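Local atomic coordinates of methylmalonyl-CoA carboxyltransferase 5S subunit (Propionibacterium freudenreichii subsp. shermanii, PDB entry 1RQB), a protein that transfers a carboxyl group from the biotin of the 1.3S subunit to pyruvate, forming oxaloacetate, as a cobalt-dependent TIM-barrel component of the transcarboxylase complex. Residues K294-K306 against S473-A485. Sequence-based numbering, arbitrary orientation.
Sequences KAIRPKYKKFESK and SVALTDAQLKAEA
Ala475 lays its methyl over one face of the Tyr300 ring, a CH-pi contact with CB 3.6 Å from the ring centroid and displaced toward the hydroxyl-bearing rim, nearest CZ. Beside it, the backbones are joined by a single hydrogen bond, Leu476 N to Lys299 O at 2.9 Å (N-H...O angle 160°), an example of how one backbone hydrogen bond can align a loop with a 3-10 turn while side chains fill in around it. Phe303 presents its edge to Val474: CE1 faces Val474 O nearly in the ring plane, and CZ meets Val474 CG2 at 3.6 Å. On the other flank, Leu481 sets CD2 against Pro298 CB and, at about a right angle, against the Lys299 chain. Leu476 CD1 packs on Lys301 CG; with CG set between the backbone N and the carbonyl carbon (chi1 65°) and the chain bent at chi3, that lysine is brought round to Glu484, which extends from the opposite direction. Lys301 NZ meets Glu484 OE1 at 2.9 Å from above the carboxylate plane, whereas Lys302 NZ makes a long salt bridge to Glu484 OE2; Glu484 is poorly ordered, which suggests a pliant surface pairing. Tyr300 OH is hydrogen-bonded to Asp48 OD2 and Ala45 N, and Lys299 also pairs with Asp48. A leucine in place of Tyr300 would probably deprive Ala475 of its aromatic face and leave Asp48 and Ala45 N without their hydroxyl partner. At the periphery of the chain, the 3-10 turns following helix 283-296 thus receive helix 478-484, N-capped by Thr477 in a capping box with Gln480.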
ATOM      1  N   LYS A 294      -8.832 -12.288  -6.874  1.00 12.88           N
ATOM      2  CA  LYS A 294      -7.441 -12.375  -7.339  1.00 12.87           C
ATOM      3  C   LYS A 294      -7.407 -13.072  -8.702  1.00 15.46           C
ATOM      4  O   LYS A 294      -6.613 -12.725  -9.575  1.00 16.53           O
ATOM      5  CB  LYS A 294      -6.585 -13.162  -6.342  1.00 12.02           C
ATOM      6  CG  LYS A 294      -5.135 -13.270  -6.798  1.00 23.86           C
ATOM      7  CD  LYS A 294      -4.260 -14.040  -5.822  1.00 30.65           C
ATOM      8  CE  LYS A 294      -2.824 -14.108  -6.344  1.00 37.62           C
ATOM      9  NZ  LYS A 294      -2.271 -12.763  -6.732  1.00 36.81           N
ATOM     10  N   ALA A 295      -8.292 -14.042  -8.882  1.00 13.60           N
ATOM     11  CA  ALA A 295      -8.359 -14.810 -10.134  1.00 14.81           C
ATOM     12  C   ALA A 295      -9.029 -13.999 -11.246  1.00 17.86           C
ATOM     13  O   ALA A 295      -8.752 -14.202 -12.427  1.00 22.30           O
ATOM     14  CB  ALA A 295      -9.141 -16.111  -9.891  1.00 19.08           C
ATOM     15  N   ILE A 296      -9.884 -13.056 -10.877  1.00 18.27           N
ATOM     16  CA  ILE A 296     -10.635 -12.271 -11.868  1.00 18.84           C
ATOM     17  C   ILE A 296      -9.929 -10.976 -12.276  1.00 18.87           C
ATOM     18  O   ILE A 296     -10.029 -10.550 -13.426  1.00 15.08           O
ATOM     19  CB  ILE A 296     -12.038 -11.936 -11.293  1.00 23.98           C
ATOM     20  CG1 ILE A 296     -12.946 -13.152 -11.463  1.00 26.25           C
ATOM     21  CG2 ILE A 296     -12.615 -10.663 -11.929  1.00 26.56           C
ATOM     22  CD1 ILE A 296     -14.260 -13.019 -10.765  1.00 36.54           C
ATOM     23  N   ARG A 297      -9.183 -10.357 -11.375  1.00 16.20           N
ATOM     24  CA  ARG A 297      -8.601  -9.040 -11.673  1.00 12.00           C
ATOM     25  C   ARG A 297      -7.700  -8.994 -12.911  1.00 12.08           C
ATOM     26  O   ARG A 297      -7.736  -8.011 -13.652  1.00 12.41           O
ATOM     27  CB  ARG A 297      -7.867  -8.494 -10.456  1.00 14.50           C
ATOM     28  CG  ARG A 297      -7.373  -7.071 -10.663  1.00 12.59           C
ATOM     29  CD  ARG A 297      -6.794  -6.514  -9.389  1.00 16.07           C
ATOM     30  NE  ARG A 297      -6.320  -5.154  -9.589  1.00 14.99           N
ATOM     31  CZ  ARG A 297      -5.829  -4.394  -8.619  1.00 17.31           C
ATOM     32  NH1 ARG A 297      -5.761  -4.867  -7.374  1.00 14.93           N
ATOM     33  NH2 ARG A 297      -5.389  -3.175  -8.894  1.00 14.40           N
ATOM     34  N   PRO A 298      -6.873 -10.027 -13.168  1.00 15.10           N
ATOM     35  CA  PRO A 298      -6.019  -9.935 -14.364  1.00 14.08           C
ATOM     36  C   PRO A 298      -6.745  -9.682 -15.687  1.00 16.85           C
ATOM     37  O   PRO A 298      -6.168  -9.124 -16.620  1.00 14.33           O
ATOM     38  CB  PRO A 298      -5.267 -11.269 -14.358  1.00 19.14           C
ATOM     39  CG  PRO A 298      -5.200 -11.602 -12.892  1.00 18.63           C
ATOM     40  CD  PRO A 298      -6.608 -11.279 -12.443  1.00 14.04           C
ATOM     41  N   LYS A 299      -8.013 -10.082 -15.766  1.00 11.96           N
ATOM     42  CA  LYS A 299      -8.803  -9.900 -16.994  1.00 17.97           C
ATOM     43  C   LYS A 299      -9.109  -8.424 -17.259  1.00 15.15           C
ATOM     44  O   LYS A 299      -9.497  -8.059 -18.368  1.00 15.08           O
ATOM     45  CB  LYS A 299     -10.129 -10.669 -16.911  1.00 14.41           C
ATOM     46  CG  LYS A 299      -9.971 -12.170 -16.741  1.00 20.71           C
ATOM     47  CD  LYS A 299     -11.305 -12.909 -16.887  1.00 28.15           C
ATOM     48  CE  LYS A 299     -12.366 -12.430 -15.909  1.00 30.08           C
ATOM     49  NZ  LYS A 299     -13.616 -13.246 -16.041  1.00 31.20           N
ATOM     50  N   TYR A 300      -8.920  -7.567 -16.259  1.00 12.28           N
ATOM     51  CA  TYR A 300      -9.235  -6.139 -16.409  1.00 11.81           C
ATOM     52  C   TYR A 300      -7.970  -5.293 -16.564  1.00 11.52           C
ATOM     53  O   TYR A 300      -8.015  -4.074 -16.408  1.00 14.91           O
ATOM     54  CB  TYR A 300     -10.036  -5.663 -15.185  1.00 13.11           C
ATOM     55  CG  TYR A 300     -11.429  -6.254 -15.147  1.00 11.18           C
ATOM     56  CD1 TYR A 300     -11.663  -7.536 -14.631  1.00 13.60           C
ATOM     57  CD2 TYR A 300     -12.505  -5.556 -15.706  1.00 12.54           C
ATOM     58  CE1 TYR A 300     -12.943  -8.106 -14.682  1.00 12.99           C
ATOM     59  CE2 TYR A 300     -13.775  -6.112 -15.762  1.00 14.04           C
ATOM     60  CZ  TYR A 300     -13.991  -7.375 -15.256  1.00 11.17           C
ATOM     61  OH  TYR A 300     -15.252  -7.906 -15.329  1.00 13.43           O
ATOM     62  N   LYS A 301      -6.856  -5.920 -16.925  1.00 12.86           N
ATOM     63  CA  LYS A 301      -5.578  -5.201 -17.033  1.00 16.05           C
ATOM     64  C   LYS A 301      -5.652  -3.991 -17.969  1.00 17.05           C
ATOM     65  O   LYS A 301      -4.965  -2.998 -17.735  1.00 16.57           O
ATOM     66  CB  LYS A 301      -4.463  -6.132 -17.509  1.00 20.20           C
ATOM     67  CG  LYS A 301      -4.647  -6.676 -18.909  1.00 28.55           C
ATOM     68  CD  LYS A 301      -3.440  -7.511 -19.310  1.00 37.96           C
ATOM     69  CE  LYS A 301      -2.159  -6.684 -19.228  1.00 42.64           C
ATOM     70  NZ  LYS A 301      -0.942  -7.461 -19.614  1.00 48.47           N
ATOM     71  N   LYS A 302      -6.455  -4.052 -19.027  1.00 14.82           N
ATOM     72  CA  LYS A 302      -6.523  -2.925 -19.972  1.00 16.85           C
ATOM     73  C   LYS A 302      -7.123  -1.678 -19.320  1.00 16.53           C
ATOM     74  O   LYS A 302      -7.060  -0.593 -19.895  1.00 15.67           O
ATOM     75  CB  LYS A 302      -7.375  -3.280 -21.208  1.00 18.54           C
ATOM     76  CG  LYS A 302      -6.870  -4.432 -22.084  1.00 18.07           C
ATOM     77  CD  LYS A 302      -5.491  -4.142 -22.691  1.00 21.59           C
ATOM     78  CE  LYS A 302      -5.063  -5.273 -23.637  1.00 24.92           C
ATOM     79  NZ  LYS A 302      -3.797  -4.943 -24.352  1.00 27.55           N
ATOM     80  N   PHE A 303      -7.722  -1.802 -18.136  1.00 16.92           N
ATOM     81  CA  PHE A 303      -8.344  -0.625 -17.510  1.00 13.07           C
ATOM     82  C   PHE A 303      -7.615  -0.204 -16.230  1.00 18.49           C
ATOM     83  O   PHE A 303      -8.075   0.699 -15.533  1.00 19.22           O
ATOM     84  CB  PHE A 303      -9.816  -0.911 -17.153  1.00 14.91           C
ATOM     85  CG  PHE A 303     -10.658  -1.337 -18.322  1.00 13.43           C
ATOM     86  CD1 PHE A 303     -10.856  -2.686 -18.598  1.00 17.49           C
ATOM     87  CD2 PHE A 303     -11.236  -0.388 -19.156  1.00 16.10           C
ATOM     88  CE1 PHE A 303     -11.623  -3.088 -19.693  1.00 15.95           C
ATOM     89  CE2 PHE A 303     -12.006  -0.771 -20.261  1.00 15.78           C
ATOM     90  CZ  PHE A 303     -12.200  -2.120 -20.532  1.00 16.24           C
ATOM     91  N   GLU A 304      -6.476  -0.819 -15.917  1.00 19.01           N
ATOM     92  CA  GLU A 304      -5.745  -0.505 -14.680  1.00 21.50           C
ATOM     93  C   GLU A 304      -4.950   0.799 -14.789  1.00 27.86           C
ATOM     94  O   GLU A 304      -4.624   1.259 -15.881  1.00 23.95           O
ATOM     95  CB  GLU A 304      -4.760  -1.628 -14.345  1.00 24.80           C
ATOM     96  CG  GLU A 304      -5.368  -2.979 -14.044  1.00 30.81           C
ATOM     97  CD  GLU A 304      -5.691  -3.167 -12.566  1.00 35.15           C
ATOM     98  OE1 GLU A 304      -5.108  -2.450 -11.723  1.00 35.28           O
ATOM     99  OE2 GLU A 304      -6.516  -4.049 -12.246  1.00 35.40           O
ATOM    100  N   SER A 305      -4.630   1.369 -13.620  1.00 28.17           N
ATOM    101  CA  SER A 305      -3.826   2.595 -13.496  1.00 31.38           C
ATOM    102  C   SER A 305      -2.372   2.192 -13.250  1.00 31.60           C
ATOM    103  O   SER A 305      -2.099   1.059 -12.859  1.00 29.35           O
ATOM    104  CB  SER A 305      -4.314   3.452 -12.328  1.00 36.34           C
ATOM    105  OG  SER A 305      -5.539   4.084 -12.644  1.00 47.24           O
ATOM    106  N   LYS A 306      -1.440   3.128 -13.420  1.00 33.38           N
ATOM    107  CA  LYS A 306      -0.015   2.792 -13.288  1.00 34.40           C
ATOM    108  C   LYS A 306       0.670   3.436 -12.078  1.00 33.69           C
ATOM    109  O   LYS A 306       1.890   3.344 -11.959  1.00 36.49           O
ATOM    110  CB  LYS A 306       0.710   3.198 -14.573  1.00 38.93           C
ATOM    111  CG  LYS A 306       0.211   2.442 -15.803  1.00 46.84           C
ATOM    112  CD  LYS A 306       0.852   2.934 -17.092  1.00 51.48           C
ATOM    113  CE  LYS A 306       0.443   4.362 -17.406  1.00 56.37           C
ATOM    114  NZ  LYS A 306      -1.024   4.460 -17.683  1.00 58.13           N
ATOM    115  N   SER A 473     -19.403  -8.313 -21.135  1.00 20.87           N
ATOM    116  CA  SER A 473     -18.192  -7.953 -20.383  1.00 21.15           C
ATOM    117  C   SER A 473     -17.196  -7.319 -21.355  1.00 20.02           C
ATOM    118  O   SER A 473     -17.146  -7.677 -22.530  1.00 17.41           O
ATOM    119  CB  SER A 473     -17.575  -9.200 -19.745  1.00 21.92           C
ATOM    120  OG  SER A 473     -16.360  -8.869 -19.101  1.00 23.97           O
ATOM    121  N   VAL A 474     -16.425  -6.352 -20.878  1.00 15.43           N
ATOM    122  CA  VAL A 474     -15.426  -5.717 -21.748  1.00 14.59           C
ATOM    123  C   VAL A 474     -14.032  -6.155 -21.293  1.00 15.26           C
ATOM    124  O   VAL A 474     -13.020  -5.623 -21.744  1.00 16.72           O
ATOM    125  CB  VAL A 474     -15.530  -4.184 -21.698  1.00 16.73           C
ATOM    126  CG1 VAL A 474     -16.838  -3.745 -22.327  1.00 22.22           C
ATOM    127  CG2 VAL A 474     -15.446  -3.689 -20.247  1.00 16.36           C
ATOM    128  N   ALA A 475     -14.004  -7.119 -20.380  1.00 15.92           N
ATOM    129  CA  ALA A 475     -12.741  -7.647 -19.845  1.00 21.22           C
ATOM    130  C   ALA A 475     -12.180  -8.672 -20.832  1.00 20.66           C
ATOM    131  O   ALA A 475     -12.905  -9.200 -21.674  1.00 19.36           O
ATOM    132  CB  ALA A 475     -12.989  -8.323 -18.490  1.00 18.87           C
ATOM    133  N   LEU A 476     -10.891  -8.948 -20.722  1.00 18.44           N
ATOM    134  CA  LEU A 476     -10.264  -9.952 -21.593  1.00 20.09           C
ATOM    135  C   LEU A 476     -10.850 -11.319 -21.236  1.00 23.94           C
ATOM    136  O   LEU A 476     -11.242 -11.554 -20.094  1.00 24.42           O
ATOM    137  CB  LEU A 476      -8.750  -9.974 -21.354  1.00 20.49           C
ATOM    138  CG  LEU A 476      -8.038  -8.638 -21.587  1.00 20.76           C
ATOM    139  CD1 LEU A 476      -6.600  -8.730 -21.105  1.00 28.55           C
ATOM    140  CD2 LEU A 476      -8.080  -8.289 -23.072  1.00 22.62           C
ATOM    141  N   THR A 477     -10.956 -12.209 -22.214  1.00 26.96           N
ATOM    142  CA  THR A 477     -11.445 -13.564 -21.918  1.00 31.04           C
ATOM    143  C   THR A 477     -10.230 -14.392 -21.499  1.00 32.46           C
ATOM    144  O   THR A 477      -9.091 -13.963 -21.683  1.00 29.55           O
ATOM    145  CB  THR A 477     -12.070 -14.238 -23.154  1.00 33.84           C
ATOM    146  OG1 THR A 477     -11.073 -14.363 -24.176  1.00 29.13           O
ATOM    147  CG2 THR A 477     -13.249 -13.423 -23.672  1.00 33.45           C
ATOM    148  N   ASP A 478     -10.455 -15.568 -20.930  1.00 38.19           N
ATOM    149  CA  ASP A 478      -9.318 -16.406 -20.525  1.00 43.08           C
ATOM    150  C   ASP A 478      -8.428 -16.666 -21.743  1.00 42.36           C
ATOM    151  O   ASP A 478      -7.202 -16.629 -21.654  1.00 43.51           O
ATOM    152  CB  ASP A 478      -9.815 -17.725 -19.934  1.00 50.40           C
ATOM    153  CG  ASP A 478     -10.594 -17.523 -18.649  1.00 56.67           C
ATOM    154  OD1 ASP A 478     -10.050 -16.886 -17.719  1.00 59.83           O
ATOM    155  OD2 ASP A 478     -11.749 -17.995 -18.567  1.00 61.39           O
ATOM    156  N   ALA A 479      -9.064 -16.910 -22.883  1.00 41.75           N
ATOM    157  CA  ALA A 479      -8.339 -17.181 -24.134  1.00 40.08           C
ATOM    158  C   ALA A 479      -7.462 -15.981 -24.495  1.00 40.23           C
ATOM    159  O   ALA A 479      -6.297 -16.134 -24.857  1.00 41.44           O
ATOM    160  CB  ALA A 479      -9.332 -17.461 -25.252  1.00 43.90           C
ATOM    161  N   GLN A 480      -8.024 -14.781 -24.401  1.00 40.30           N
ATOM    162  CA  GLN A 480      -7.266 -13.568 -24.741  1.00 40.56           C
ATOM    163  C   GLN A 480      -6.164 -13.342 -23.706  1.00 41.80           C
ATOM    164  O   GLN A 480      -5.067 -12.896 -24.038  1.00 42.33           O
ATOM    165  CB  GLN A 480      -8.186 -12.349 -24.766  1.00 40.28           C
ATOM    166  CG  GLN A 480      -9.295 -12.424 -25.796  1.00 38.38           C
ATOM    167  CD  GLN A 480     -10.163 -11.186 -25.788  1.00 40.11           C
ATOM    168  OE1 GLN A 480     -10.817 -10.885 -24.790  1.00 30.23           O
ATOM    169  NE2 GLN A 480     -10.170 -10.456 -26.902  1.00 36.90           N
ATOM    170  N   LEU A 481      -6.472 -13.643 -22.451  1.00 43.54           N
ATOM    171  CA  LEU A 481      -5.488 -13.455 -21.376  1.00 47.89           C
ATOM    172  C   LEU A 481      -4.313 -14.407 -21.612  1.00 52.09           C
ATOM    173  O   LEU A 481      -3.156 -13.989 -21.647  1.00 50.04           O
ATOM    174  CB  LEU A 481      -6.140 -13.728 -20.019  1.00 46.44           C
ATOM    175  CG  LEU A 481      -5.480 -13.051 -18.814  1.00 46.79           C
ATOM    176  CD1 LEU A 481      -5.315 -11.563 -19.088  1.00 45.98           C
ATOM    177  CD2 LEU A 481      -6.326 -13.279 -17.570  1.00 45.68           C
ATOM    178  N   LYS A 482      -4.632 -15.685 -21.797  1.00 56.18           N
ATOM    179  CA  LYS A 482      -3.609 -16.714 -22.032  1.00 60.39           C
ATOM    180  C   LYS A 482      -2.883 -16.434 -23.349  1.00 61.92           C
ATOM    181  O   LYS A 482      -1.696 -16.725 -23.491  1.00 62.24           O
ATOM    182  CB  LYS A 482      -4.258 -18.100 -22.082  1.00 61.04           C
ATOM    183  CG  LYS A 482      -3.263 -19.233 -22.302  1.00 61.29           C
ATOM    184  CD  LYS A 482      -3.940 -20.601 -22.353  1.00 62.87           C
ATOM    185  CE  LYS A 482      -2.907 -21.702 -22.597  1.00 62.68           C
ATOM    186  NZ  LYS A 482      -3.510 -23.066 -22.663  1.00 63.26           N
ATOM    187  N   ALA A 483      -3.599 -15.858 -24.309  1.00 65.68           N
ATOM    188  CA  ALA A 483      -3.023 -15.556 -25.627  1.00 68.89           C
ATOM    189  C   ALA A 483      -2.002 -14.421 -25.512  1.00 70.77           C
ATOM    190  O   ALA A 483      -1.122 -14.280 -26.359  1.00 71.46           O
ATOM    191  CB  ALA A 483      -4.128 -15.163 -26.599  1.00 69.14           C
ATOM    192  N   GLU A 484      -2.121 -13.615 -24.465  1.00 74.10           N
ATOM    193  CA  GLU A 484      -1.206 -12.481 -24.269  1.00 76.24           C
ATOM    194  C   GLU A 484       0.063 -12.954 -23.557  1.00 78.39           C
ATOM    195  O   GLU A 484       1.080 -12.263 -23.558  1.00 77.90           O
ATOM    196  CB  GLU A 484      -1.902 -11.387 -23.452  1.00 76.36           C
ATOM    197  CG  GLU A 484      -1.074 -10.131 -23.234  1.00 74.23           C
ATOM    198  CD  GLU A 484      -1.875  -9.014 -22.589  1.00 74.14           C
ATOM    199  OE1 GLU A 484      -2.372  -9.209 -21.456  1.00 75.82           O
ATOM    200  OE2 GLU A 484      -2.007  -7.942 -23.220  1.00 75.26           O
ATOM    201  N   ALA A 485      -0.002 -14.140 -22.958  1.00 79.13           N
ATOM    202  CA  ALA A 485       1.154 -14.701 -22.242  1.00 80.82           C
ATOM    203  C   ALA A 485       1.773 -15.829 -23.068  1.00 81.61           C
ATOM    204  O   ALA A 485       1.409 -15.967 -24.256  1.00 82.31           O
ATOM    205  CB  ALA A 485       0.720 -15.221 -20.878  1.00 79.67           C
TER
HETATM  206  O   HOH W   1     -13.842 -12.437 -19.256  1.00 42.14           O